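PDB 3OTN: SusD superfamily protein from Parabacteroides distasonis, which probably binds nutrients, most likely carbohydrates, at the outer membrane, as a member of the SusD family. Local coordinates for residues A[152-156]-A[157-161]; A[162-165]-A[166-170]; A[285-289]-A[290-294]; A[399-402]-A[403-407]. All coordinates share one frame; numbering follows the deposited sequence.

Interaction 1: residues A[152-156]-A[157-161]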
loop_
_atom_site.group_PDB
_atom_site.type_symbol
_atom_site.label_atom_id
_atom_site.label_comp_id
_atom_site.label_asym_id
_atom_site.label_seq_id
_atom_site.Cartn_x
_atom_site.Cartn_y
_atom_site.Cartn_z
ATOM N N SER A 152 17.414 3.125 -20.523
ATOM C CA SER A 152 16.301 3.989 -20.852
ATOM C C SER A 152 15.048 3.436 -20.214
ATOM O O SER A 152 14.985 2.262 -19.867
ATOM C CB SER A 152 16.129 4.031 -22.361
ATOM O OG SER A 152 17.329 4.521 -22.933
ATOM N N ARG A 153 14.052 4.294 -20.068
ATOM C CA ARG A 153 12.767 3.894 -19.525
ATOM C C ARG A 153 12.019 3.126 -20.616
ATOM O O ARG A 153 11.975 3.567 -21.749
ATOM C CB ARG A 153 11.953 5.121 -19.094
ATOM C CG ARG A 153 12.674 6.009 -18.077
ATOM C CD ARG A 153 11.971 7.350 -17.955
ATOM N NE ARG A 153 10.641 7.179 -17.430
ATOM C CZ ARG A 153 9.613 8.020 -17.561
ATOM N NH1 ARG A 153 9.681 9.138 -18.263
ATOM N NH2 ARG A 153 8.461 7.691 -17.000
ATOM N N ALA A 154 11.397 2.001 -20.263
ATOM C CA ALA A 154 10.669 1.179 -21.224
ATOM C C ALA A 154 9.165 1.436 -21.012
ATOM O O ALA A 154 8.744 1.840 -19.899
ATOM C CB ALA A 154 11.015 -0.301 -21.010
ATOM N N PRO A 155 8.340 1.162 -22.034
ATOM C CA PRO A 155 6.896 1.407 -21.835
ATOM C C PRO A 155 6.297 0.621 -20.678
ATOM O O PRO A 155 6.681 -0.524 -20.463
ATOM C CB PRO A 155 6.276 0.957 -23.158
ATOM C CG PRO A 155 7.364 1.179 -24.181
ATOM C CD PRO A 155 8.661 0.875 -23.455
ATOM N N VAL A 156 5.357 1.225 -19.957
ATOM C CA VAL A 156 4.622 0.534 -18.913
ATOM C C VAL A 156 4.116 -0.830 -19.404
ATOM O O VAL A 156 4.344 -1.855 -18.750
ATOM C CB VAL A 156 3.419 1.391 -18.357
ATOM C CG1 VAL A 156 2.489 0.537 -17.479
ATOM C CG2 VAL A 156 3.914 2.583 -17.546
ATOM N N LYS A 157 3.478 -0.868 -20.571
ATOM C CA LYS A 157 2.929 -2.132 -21.093
ATOM C C LYS A 157 3.963 -3.262 -21.191
ATOM O O LYS A 157 3.661 -4.412 -20.840
ATOM C CB LYS A 157 2.221 -1.934 -22.442
ATOM C CG LYS A 157 1.345 -3.147 -22.832
ATOM C CD LYS A 157 0.488 -2.836 -24.077
ATOM C CE LYS A 157 -0.562 -3.944 -24.360
ATOM N NZ LYS A 157 0.088 -5.240 -24.623
ATOM N N GLU A 158 5.179 -2.929 -21.604
ATOM C CA GLU A 158 6.261 -3.903 -21.645
ATOM C C GLU A 158 6.659 -4.427 -20.254
ATOM O O GLU A 158 6.956 -5.613 -20.107
ATOM C CB GLU A 158 7.501 -3.351 -22.388
ATOM C CG GLU A 158 7.325 -3.067 -23.905
ATOM C CD GLU A 158 8.609 -2.499 -24.558
ATOM O OE1 GLU A 158 9.692 -2.626 -23.946
ATOM O OE2 GLU A 158 8.546 -1.934 -25.677
ATOM N N ILE A 159 6.678 -3.560 -19.247
ATOM C CA ILE A 159 7.033 -3.972 -17.896
ATOM C C ILE A 159 5.981 -4.986 -17.410
ATOM O O ILE A 159 6.329 -6.045 -16.891
ATOM C CB ILE A 159 7.107 -2.794 -16.890
ATOM C CG1 ILE A 159 8.152 -1.727 -17.284
ATOM C CG2 ILE A 159 7.330 -3.308 -15.478
ATOM C CD1 ILE A 159 9.562 -2.273 -17.601
ATOM N N TYR A 160 4.708 -4.674 -17.607
ATOM C CA TYR A 160 3.650 -5.619 -17.282
ATOM C C TYR A 160 3.742 -6.935 -18.098
ATOM O O TYR A 160 3.723 -8.022 -17.521
ATOM C CB TYR A 160 2.262 -5.019 -17.496
ATOM C CG TYR A 160 1.667 -4.152 -16.412
ATOM C CD1 TYR A 160 0.849 -4.689 -15.422
ATOM C CD2 TYR A 160 1.813 -2.777 -16.445
ATOM C CE1 TYR A 160 0.239 -3.856 -14.438
ATOM C CE2 TYR A 160 1.240 -1.962 -15.480
ATOM C CZ TYR A 160 0.448 -2.498 -14.489
ATOM O OH TYR A 160 -0.138 -1.659 -13.594
ATOM N N ASP A 161 3.845 -6.827 -19.416
ATOM C CA ASP A 161 3.762 -8.022 -20.274
ATOM C C ASP A 161 5.007 -8.916 -20.212
ATOM O O ASP A 161 4.902 -10.120 -20.428
ATOM C CB ASP A 161 3.557 -7.636 -21.747
ATOM C CG ASP A 161 2.213 -6.994 -22.026
ATOM O OD1 ASP A 161 1.309 -7.049 -21.183
ATOM O OD2 ASP A 161 2.086 -6.437 -23.123
#
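Val156 and Tyr160 stand side by side on the first turn of helix 156-172 and point the same way, so that the methyl CG1 of Val156 meets the rim of the phenol ring, close to its plane, 3.4 Å from Tyr160 CE2. The valine places CG1 there by turning it anti to the backbone N (chi1 168°). Pro155, the N-cap residue, and Glu158 pass each other at a slant: the ring carbon CD of Pro155 lies 3.6 Å from Glu158 CD, the carboxylate carbon, and both carboxylate oxygens rest near that same methylene. Glu158 OE1 also forms a salt bridge with Lys138. Ala154 CB faces Ile159 CD1 at 4.2 Å, a looser apolar touch between the incoming loop and the helix. Ile159 N donates to Pro155 O, and Tyr160 N to Val156 O at 3.1 Å. Lys157 NZ reaches one turn along the helix to the syn lone pair of Asp161 OD2, 2.8 Å away, in a salt bridge. Ile159 and Tyr160 thus pack on helix 108-133, and Tyr160 also on helix 187-202, while the carboxylates of Glu158 and Asp161 pair with Lys138 and Lys157.

Interaction 2: residues A[162-165]-A[166-170]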
loop_
_atom_site.group_PDB
_atom_site.type_symbol
_atom_site.label_atom_id
_atom_site.label_comp_id
_atom_site.label_asym_id
_atom_site.label_seq_id
_atom_site.Cartn_x
_atom_site.Cartn_y
_atom_site.Cartn_z
ATOM N N GLU A 162 6.175 -8.320 -20.001
ATOM C CA GLU A 162 7.441 -9.054 -20.005
ATOM C C GLU A 162 7.969 -9.417 -18.638
ATOM O O GLU A 162 8.696 -10.410 -18.506
ATOM C CB GLU A 162 8.515 -8.272 -20.798
ATOM C CG GLU A 162 8.177 -8.112 -22.280
ATOM C CD GLU A 162 9.137 -7.222 -23.072
ATOM O OE1 GLU A 162 10.363 -7.269 -22.816
ATOM O OE2 GLU A 162 8.653 -6.491 -23.975
ATOM N N ILE A 163 7.638 -8.638 -17.617
ATOM C CA ILE A 163 8.166 -8.899 -16.284
ATOM C C ILE A 163 7.076 -9.281 -15.300
ATOM O O ILE A 163 7.029 -10.404 -14.824
ATOM C CB ILE A 163 8.980 -7.719 -15.702
ATOM C CG1 ILE A 163 10.077 -7.305 -16.692
ATOM C CG2 ILE A 163 9.614 -8.152 -14.319
ATOM C CD1 ILE A 163 11.005 -6.187 -16.151
ATOM N N ILE A 164 6.194 -8.341 -14.996
ATOM C CA ILE A 164 5.252 -8.508 -13.903
ATOM C C ILE A 164 4.357 -9.741 -14.102
ATOM O O ILE A 164 4.298 -10.604 -13.237
ATOM C CB ILE A 164 4.406 -7.250 -13.698
ATOM C CG1 ILE A 164 5.283 -6.037 -13.347
ATOM C CG2 ILE A 164 3.346 -7.459 -12.622
ATOM C CD1 ILE A 164 4.499 -4.704 -13.291
ATOM N N ILE A 165 3.663 -9.816 -15.235
ATOM C CA ILE A 165 2.695 -10.899 -15.455
ATOM C C ILE A 165 3.386 -12.261 -15.591
ATOM O O ILE A 165 2.992 -13.205 -14.887
ATOM C CB ILE A 165 1.709 -10.575 -16.577
ATOM C CG1 ILE A 165 0.809 -9.410 -16.124
ATOM C CG2 ILE A 165 0.897 -11.799 -16.980
ATOM C CD1 ILE A 165 0.022 -8.718 -17.306
ATOM N N PRO A 166 4.422 -12.366 -16.439
ATOM C CA PRO A 166 5.076 -13.689 -16.515
ATOM C C PRO A 166 5.668 -14.170 -15.192
ATOM O O PRO A 166 5.588 -15.356 -14.893
ATOM C CB PRO A 166 6.170 -13.498 -17.574
ATOM C CG PRO A 166 5.722 -12.353 -18.399
ATOM C CD PRO A 166 4.946 -11.436 -17.469
ATOM N N ASP A 167 6.234 -13.270 -14.388
ATOM C CA ASP A 167 6.772 -13.654 -13.059
ATOM C C ASP A 167 5.661 -14.261 -12.203
ATOM O O ASP A 167 5.829 -15.314 -11.594
ATOM C CB ASP A 167 7.378 -12.425 -12.318
ATOM C CG ASP A 167 8.818 -12.081 -12.757
ATOM O OD1 ASP A 167 9.422 -12.783 -13.606
ATOM O OD2 ASP A 167 9.362 -11.069 -12.240
ATOM N N LEU A 168 4.518 -13.583 -12.183
ATOM C CA LEU A 168 3.417 -13.996 -11.322
ATOM C C LEU A 168 2.768 -15.280 -11.861
ATOM O O LEU A 168 2.420 -16.150 -11.081
ATOM C CB LEU A 168 2.406 -12.875 -11.160
ATOM C CG LEU A 168 2.936 -11.758 -10.239
ATOM C CD1 LEU A 168 2.063 -10.523 -10.209
ATOM C CD2 LEU A 168 3.132 -12.263 -8.800
ATOM N N LEU A 169 2.686 -15.427 -13.181
ATOM C CA LEU A 169 2.066 -16.628 -13.752
ATOM C C LEU A 169 2.948 -17.845 -13.482
ATOM O O LEU A 169 2.441 -18.960 -13.273
ATOM C CB LEU A 169 1.809 -16.475 -15.245
ATOM C CG LEU A 169 0.729 -15.462 -15.668
ATOM C CD1 LEU A 169 0.751 -15.352 -17.211
ATOM C CD2 LEU A 169 -0.675 -15.823 -15.141
ATOM N N GLU A 170 4.264 -17.647 -13.504
ATOM C CA GLU A 170 5.176 -18.747 -13.155
ATOM C C GLU A 170 5.078 -19.033 -11.650
ATOM O O GLU A 170 4.961 -20.207 -11.251
ATOM C CB GLU A 170 6.597 -18.420 -13.571
ATOM C CG GLU A 170 6.730 -18.303 -15.138
ATOM C CD GLU A 170 8.052 -17.700 -15.612
ATOM O OE1 GLU A 170 8.953 -17.428 -14.788
ATOM O OE2 GLU A 170 8.185 -17.491 -16.832
HETATM O O HOH W 1 9.778 -12.429 -16.443
#
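In Ile165 the branch CG2 lies anti to the backbone N, with CG1 beside that nitrogen (chi1 -67°), and this sends CG2 along the helix to Leu169, whose CD1 it meets at 3.6 Å. The two side chains run alongside each other, pointing the same way, as do Ile164 and Leu168 with a wider gap of 4.1 Å between Ile164 CG2 and Leu168 CD1. Asp167 has its CG beside its own backbone N (chi1 -82°), which lays the carboxylate next to Ile163: OD2 is 3.6 Å from Ile163 CG2. All this happens inside helix 156-172, around a proline kink. Pro166 has no N-H to give to the preceding turn, and its ring carbon CG lies 3.6 Å from Glu162 O, the carbonyl four residues back; its CD is pressed to 3.5 Å from Ile165 CB. A wider pi-type turn precedes the kink, and regular bonding resumes with Asp167 N to Ile163 O at 3.0 Å. Water 1 lies within hydrogen-bonding distance of Glu162 O and Asp167 OD1, 2.9 Å from the latter. The other oxygen, Asp167 OD2, forms a salt bridge with Arg122 of helix 108-133. With an alanine in place of Asp167, the Arg122 guanidinium would probably lose this carboxylate mate and the water one of its partners. Ile164 and Ile165 pack on Val197 of helix 187-202, whereas Leu168 turns to Ala123 of helix 108-133.

Interaction 3: residues A[285-289]-A[290-294]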
loop_
_atom_site.group_PDB
_atom_site.type_symbol
_atom_site.label_atom_id
_atom_site.label_comp_id
_atom_site.label_asym_id
_atom_site.label_seq_id
_atom_site.Cartn_x
_atom_site.Cartn_y
_atom_site.Cartn_z
ATOM N N LEU A 285 0.816 12.928 9.017
ATOM C CA LEU A 285 -0.338 12.464 8.248
ATOM C C LEU A 285 -1.602 12.619 9.093
ATOM O O LEU A 285 -1.807 11.929 10.103
ATOM C CB LEU A 285 -0.160 11.031 7.757
ATOM C CG LEU A 285 -1.059 10.600 6.584
ATOM C CD1 LEU A 285 -0.795 11.418 5.305
ATOM C CD2 LEU A 285 -0.825 9.109 6.304
ATOM N N ILE A 286 -2.401 13.599 8.698
ATOM C CA ILE A 286 -3.551 14.047 9.436
ATOM C C ILE A 286 -4.727 13.921 8.469
ATOM O O ILE A 286 -4.623 14.418 7.352
ATOM C CB ILE A 286 -3.345 15.528 9.814
ATOM C CG1 ILE A 286 -2.008 15.729 10.550
ATOM C CG2 ILE A 286 -4.541 16.069 10.675
ATOM C CD1 ILE A 286 -1.876 14.927 11.841
ATOM N N PRO A 287 -5.851 13.292 8.891
ATOM C CA PRO A 287 -6.984 13.194 7.974
ATOM C C PRO A 287 -7.674 14.547 7.843
ATOM O O PRO A 287 -7.634 15.345 8.773
ATOM C CB PRO A 287 -7.892 12.193 8.668
ATOM C CG PRO A 287 -7.673 12.470 10.149
ATOM C CD PRO A 287 -6.233 12.921 10.267
ATOM N N THR A 288 -8.302 14.803 6.702
ATOM C CA THR A 288 -9.079 16.019 6.564
ATOM C C THR A 288 -10.404 15.858 7.299
ATOM O O THR A 288 -10.993 14.774 7.329
ATOM C CB THR A 288 -9.362 16.391 5.111
ATOM O OG1 THR A 288 -10.125 15.350 4.491
ATOM C CG2 THR A 288 -8.102 16.647 4.366
ATOM N N LYS A 289 -10.856 16.955 7.883
ATOM C CA LYS A 289 -12.208 17.073 8.439
ATOM C C LYS A 289 -13.268 16.672 7.395
ATOM O O LYS A 289 -14.195 15.973 7.713
ATOM C CB LYS A 289 -12.411 18.524 8.925
ATOM C CG LYS A 289 -13.845 18.968 9.260
ATOM C CD LYS A 289 -13.899 20.511 9.469
ATOM C CE LYS A 289 -15.247 21.116 9.019
ATOM N NZ LYS A 289 -16.382 20.781 9.921
ATOM N N GLU A 290 -13.092 17.093 6.145
ATOM C CA GLU A 290 -14.032 16.797 5.029
ATOM C C GLU A 290 -14.160 15.306 4.697
ATOM O O GLU A 290 -15.262 14.813 4.418
ATOM C CB GLU A 290 -13.641 17.553 3.735
ATOM C CG GLU A 290 -13.768 19.091 3.791
ATOM C CD GLU A 290 -12.531 19.801 4.374
ATOM O OE1 GLU A 290 -11.619 19.131 4.953
ATOM O OE2 GLU A 290 -12.495 21.036 4.263
ATOM N N PHE A 291 -13.044 14.574 4.736
ATOM C CA PHE A 291 -13.108 13.138 4.553
ATOM C C PHE A 291 -13.772 12.451 5.719
ATOM O O PHE A 291 -14.616 11.567 5.518
ATOM C CB PHE A 291 -11.741 12.518 4.304
ATOM C CG PHE A 291 -11.793 11.029 4.055
ATOM C CD1 PHE A 291 -12.545 10.516 3.010
ATOM C CD2 PHE A 291 -11.110 10.141 4.890
ATOM C CE1 PHE A 291 -12.595 9.132 2.768
ATOM C CE2 PHE A 291 -11.157 8.770 4.672
ATOM C CZ PHE A 291 -11.894 8.256 3.599
ATOM N N VAL A 292 -13.393 12.826 6.938
ATOM C CA VAL A 292 -13.972 12.189 8.118
ATOM C C VAL A 292 -15.491 12.394 8.106
ATOM O O VAL A 292 -16.263 11.450 8.351
ATOM C CB VAL A 292 -13.322 12.705 9.409
ATOM C CG1 VAL A 292 -14.104 12.240 10.659
ATOM C CG2 VAL A 292 -11.842 12.244 9.479
ATOM N N GLU A 293 -15.927 13.608 7.764
ATOM C CA GLU A 293 -17.356 13.939 7.806
ATOM C C GLU A 293 -18.140 13.390 6.595
ATOM O O GLU A 293 -19.342 13.537 6.564
ATOM C CB GLU A 293 -17.530 15.452 8.007
ATOM C CG GLU A 293 -16.957 15.823 9.399
ATOM C CD GLU A 293 -17.045 17.274 9.792
ATOM O OE1 GLU A 293 -17.423 18.105 8.943
ATOM O OE2 GLU A 293 -16.739 17.552 10.983
ATOM N N SER A 294 -17.450 12.756 5.627
ATOM C CA SER A 294 -18.082 12.131 4.443
ATOM C C SER A 294 -18.618 10.716 4.652
ATOM O O SER A 294 -19.343 10.205 3.796
ATOM C CB SER A 294 -17.108 12.102 3.249
ATOM O OG SER A 294 -16.083 11.131 3.359
#
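The carboxylate of Glu293 is met by Lys289 NZ on the syn side of OE1, 21° out of the carboxylate plane, at 3.0 Å. A weak second bond runs from the same NZ to Glu293 OE2, so the ammonium straddles both oxygens of this salt bridge; OE2 also hydrogen-bonds Tyr334 OH. Bends at chi3 and chi4 bring NZ to the glutamate, and the two side chains slant across each other, with Lys289 CG 3.7 Å from Glu293 CD. Phe291 CB lies beside Thr288 OG1, while its ring leads away and makes an edge-to-face pair with Phe295. Thr288 is the N-cap of the short helix 289-292. Its OG1, set between its own backbone N and carbonyl carbon (chi1 61°), accepts from Phe291 N at 3.0 Å, an N-H that lies too early in the helix to have a carbonyl of a preceding turn. The threonine's carbonyl O takes Val292 N at 3.1 Å. A valine in place of Thr288 is likely to leave the N-H of Phe291 without its capping acceptor and make the start of the helix less firmly defined. Phe291 O, near the end of the helix, accepts from both Ser294 N and Ser294 OG, the hydroxyl 2.6 Å away. Pro287 CB touches Val292 CG2 at 4.0 Å, a contact between the strand and the helix that follows it. Strand 286-287 pairs antiparallel with strand 55-56, while Pro287 and Val292 both pack on Tyr334 of strand 334-336 and Phe308 of strand 308-312.

Interaction 4: residues A[399-402]-A[403-407]. With ACT (acetate ion), chain H.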
loop_
_atom_site.group_PDB
_atom_site.type_symbol
_atom_site.label_atom_id
_atom_site.label_comp_id
_atom_site.label_asym_id
_atom_site.label_seq_id
_atom_site.Cartn_x
_atom_site.Cartn_y
_atom_site.Cartn_z
ATOM N N LYS A 399 -28.890 -1.658 -0.672
ATOM C CA LYS A 399 -29.985 -1.814 -1.657
ATOM C C LYS A 399 -29.504 -1.533 -3.102
ATOM O O LYS A 399 -29.270 -0.357 -3.456
ATOM C CB LYS A 399 -31.116 -0.827 -1.303
ATOM C CG LYS A 399 -30.637 0.627 -1.019
ATOM N N GLN A 400 -29.370 -2.571 -3.937
ATOM C CA GLN A 400 -28.838 -2.367 -5.301
ATOM C C GLN A 400 -29.909 -1.763 -6.201
ATOM O O GLN A 400 -31.116 -2.006 -6.038
ATOM C CB GLN A 400 -28.252 -3.652 -5.929
ATOM C CG GLN A 400 -27.352 -3.423 -7.189
ATOM C CD GLN A 400 -27.995 -3.860 -8.523
ATOM O OE1 GLN A 400 -29.095 -4.404 -8.540
ATOM N NE2 GLN A 400 -27.293 -3.639 -9.640
ATOM N N THR A 401 -29.452 -0.936 -7.135
ATOM C CA THR A 401 -30.306 -0.345 -8.158
ATOM C C THR A 401 -29.749 -0.664 -9.558
ATOM O O THR A 401 -30.521 -1.050 -10.462
ATOM C CB THR A 401 -30.520 1.172 -7.905
ATOM O OG1 THR A 401 -29.264 1.805 -7.620
ATOM C CG2 THR A 401 -31.476 1.371 -6.713
ATOM N N ASN A 402 -28.435 -0.525 -9.743
ATOM C CA ASN A 402 -27.788 -0.881 -11.002
ATOM C C ASN A 402 -26.290 -1.222 -10.848
ATOM O O ASN A 402 -25.716 -1.108 -9.750
ATOM C CB ASN A 402 -28.078 0.211 -12.058
ATOM C CG ASN A 402 -27.691 1.616 -11.603
ATOM O OD1 ASN A 402 -26.519 1.972 -11.637
ATOM N ND2 ASN A 402 -28.690 2.438 -11.217
ATOM N N ALA A 403 -25.675 -1.710 -11.923
ATOM C CA ALA A 403 -24.275 -2.078 -11.890
ATOM C C ALA A 403 -23.370 -0.887 -11.561
ATOM O O ALA A 403 -22.382 -1.043 -10.847
ATOM C CB ALA A 403 -23.861 -2.682 -13.193
ATOM N N SER A 404 -23.708 0.290 -12.083
ATOM C CA SER A 404 -22.910 1.495 -11.879
ATOM C C SER A 404 -22.974 1.939 -10.405
ATOM O O SER A 404 -21.952 2.251 -9.805
ATOM C CB SER A 404 -23.407 2.601 -12.823
ATOM O OG SER A 404 -22.718 3.808 -12.620
ATOM N N ALA A 405 -24.186 1.962 -9.841
ATOM C CA ALA A 405 -24.357 2.277 -8.421
ATOM C C ALA A 405 -23.616 1.254 -7.548
ATOM O O ALA A 405 -23.043 1.634 -6.523
ATOM C CB ALA A 405 -25.826 2.330 -8.004
ATOM N N PHE A 406 -23.657 -0.030 -7.934
ATOM C CA PHE A 406 -22.909 -1.063 -7.198
ATOM C C PHE A 406 -21.397 -0.866 -7.276
ATOM O O PHE A 406 -20.712 -0.994 -6.268
ATOM C CB PHE A 406 -23.278 -2.483 -7.623
ATOM C CG PHE A 406 -22.710 -3.531 -6.721
ATOM C CD1 PHE A 406 -23.402 -3.936 -5.594
ATOM C CD2 PHE A 406 -21.477 -4.118 -6.999
ATOM C CE1 PHE A 406 -22.880 -4.896 -4.760
ATOM C CE2 PHE A 406 -20.941 -5.054 -6.152
ATOM C CZ PHE A 406 -21.637 -5.439 -5.036
ATOM N N LEU A 407 -20.867 -0.564 -8.456
ATOM C CA LEU A 407 -19.446 -0.260 -8.574
ATOM C C LEU A 407 -19.037 0.926 -7.689
ATOM O O LEU A 407 -17.985 0.893 -7.034
ATOM C CB LEU A 407 -19.079 -0.013 -10.028
ATOM C CG LEU A 407 -17.624 0.272 -10.386
ATOM C CD1 LEU A 407 -16.685 -0.763 -9.786
ATOM C CD2 LEU A 407 -17.483 0.338 -11.898
HETATM C C ACT H . -19.082 4.423 -13.239
HETATM O O ACT H . -19.791 4.734 -12.259
HETATM O OXT ACT H . -19.505 3.441 -13.885
HETATM C CH3 ACT H . -17.829 5.160 -13.640
#
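Asn402 caps helix 403-418 by reaching Ala405 with its own side chain. CB sits 3.1 Å from Ala403 N, next to the chain as it turns into the helix. From there a chi1 of 54° keeps CG close to both the N and the C of its own backbone, which swings the amide back over the first turn. At the tip, OD1 accepts from Ala405 N at 2.9 Å; the N-H comes from above the amide's carbonyl plane, 42° out of it, yet the bond is fairly straight at hydrogen (162°). The same oxygen lies 3.7 Å from Ala405 CB. Asn402 thus serves twice, since its backbone O accepts from Phe406 N at 2.9 Å and begins the regular helical bonding. Such an N-cap supplies an acceptor to an amide that the first turn would otherwise leave without one. The neighbouring loop residue Thr401 follows the helix start more loosely, its OG1 lying 3.5 Å from Ala405 CB. In one of its two conformers Ser404 OG lies 3.1 Å from acetate O, the ion being probably a guest from the crystallisation liquor. The cap lies at the surface of the chain, where the loop after helix 380-392 enters helix 403-418. Phe406 is buried, packing on Ser382 and Val386 of helix 380-392 and on Pro378 and Phe398 of the loops, whereas Ala403 and Leu407 lean on Val372 of helix 360-375.

Interaction 1 covers the loop into helix 156-172 and its first turns, interaction 2 the part that follows: their centres are 13 Å apart, and Tyr160 O and Ile165 N, 2.9 Å apart, probably form a hydrogen bond between them. Lys138 joins them, making salt bridges to both Glu158 and Glu162. Interactions 3 and 4 belong to the later part of the chain, with centres 26 Å and nearest atoms about 14 Å apart. Interaction 3 lies across the chain's centre from interactions 1 and 2, its centre 36 Å from that of interaction 1. Interactions 1, 3 and 4 each mark a helix start, though only Thr288 and Asn402 cap with their side chains. The acetate touches interaction 4 and identifies no nutrient site.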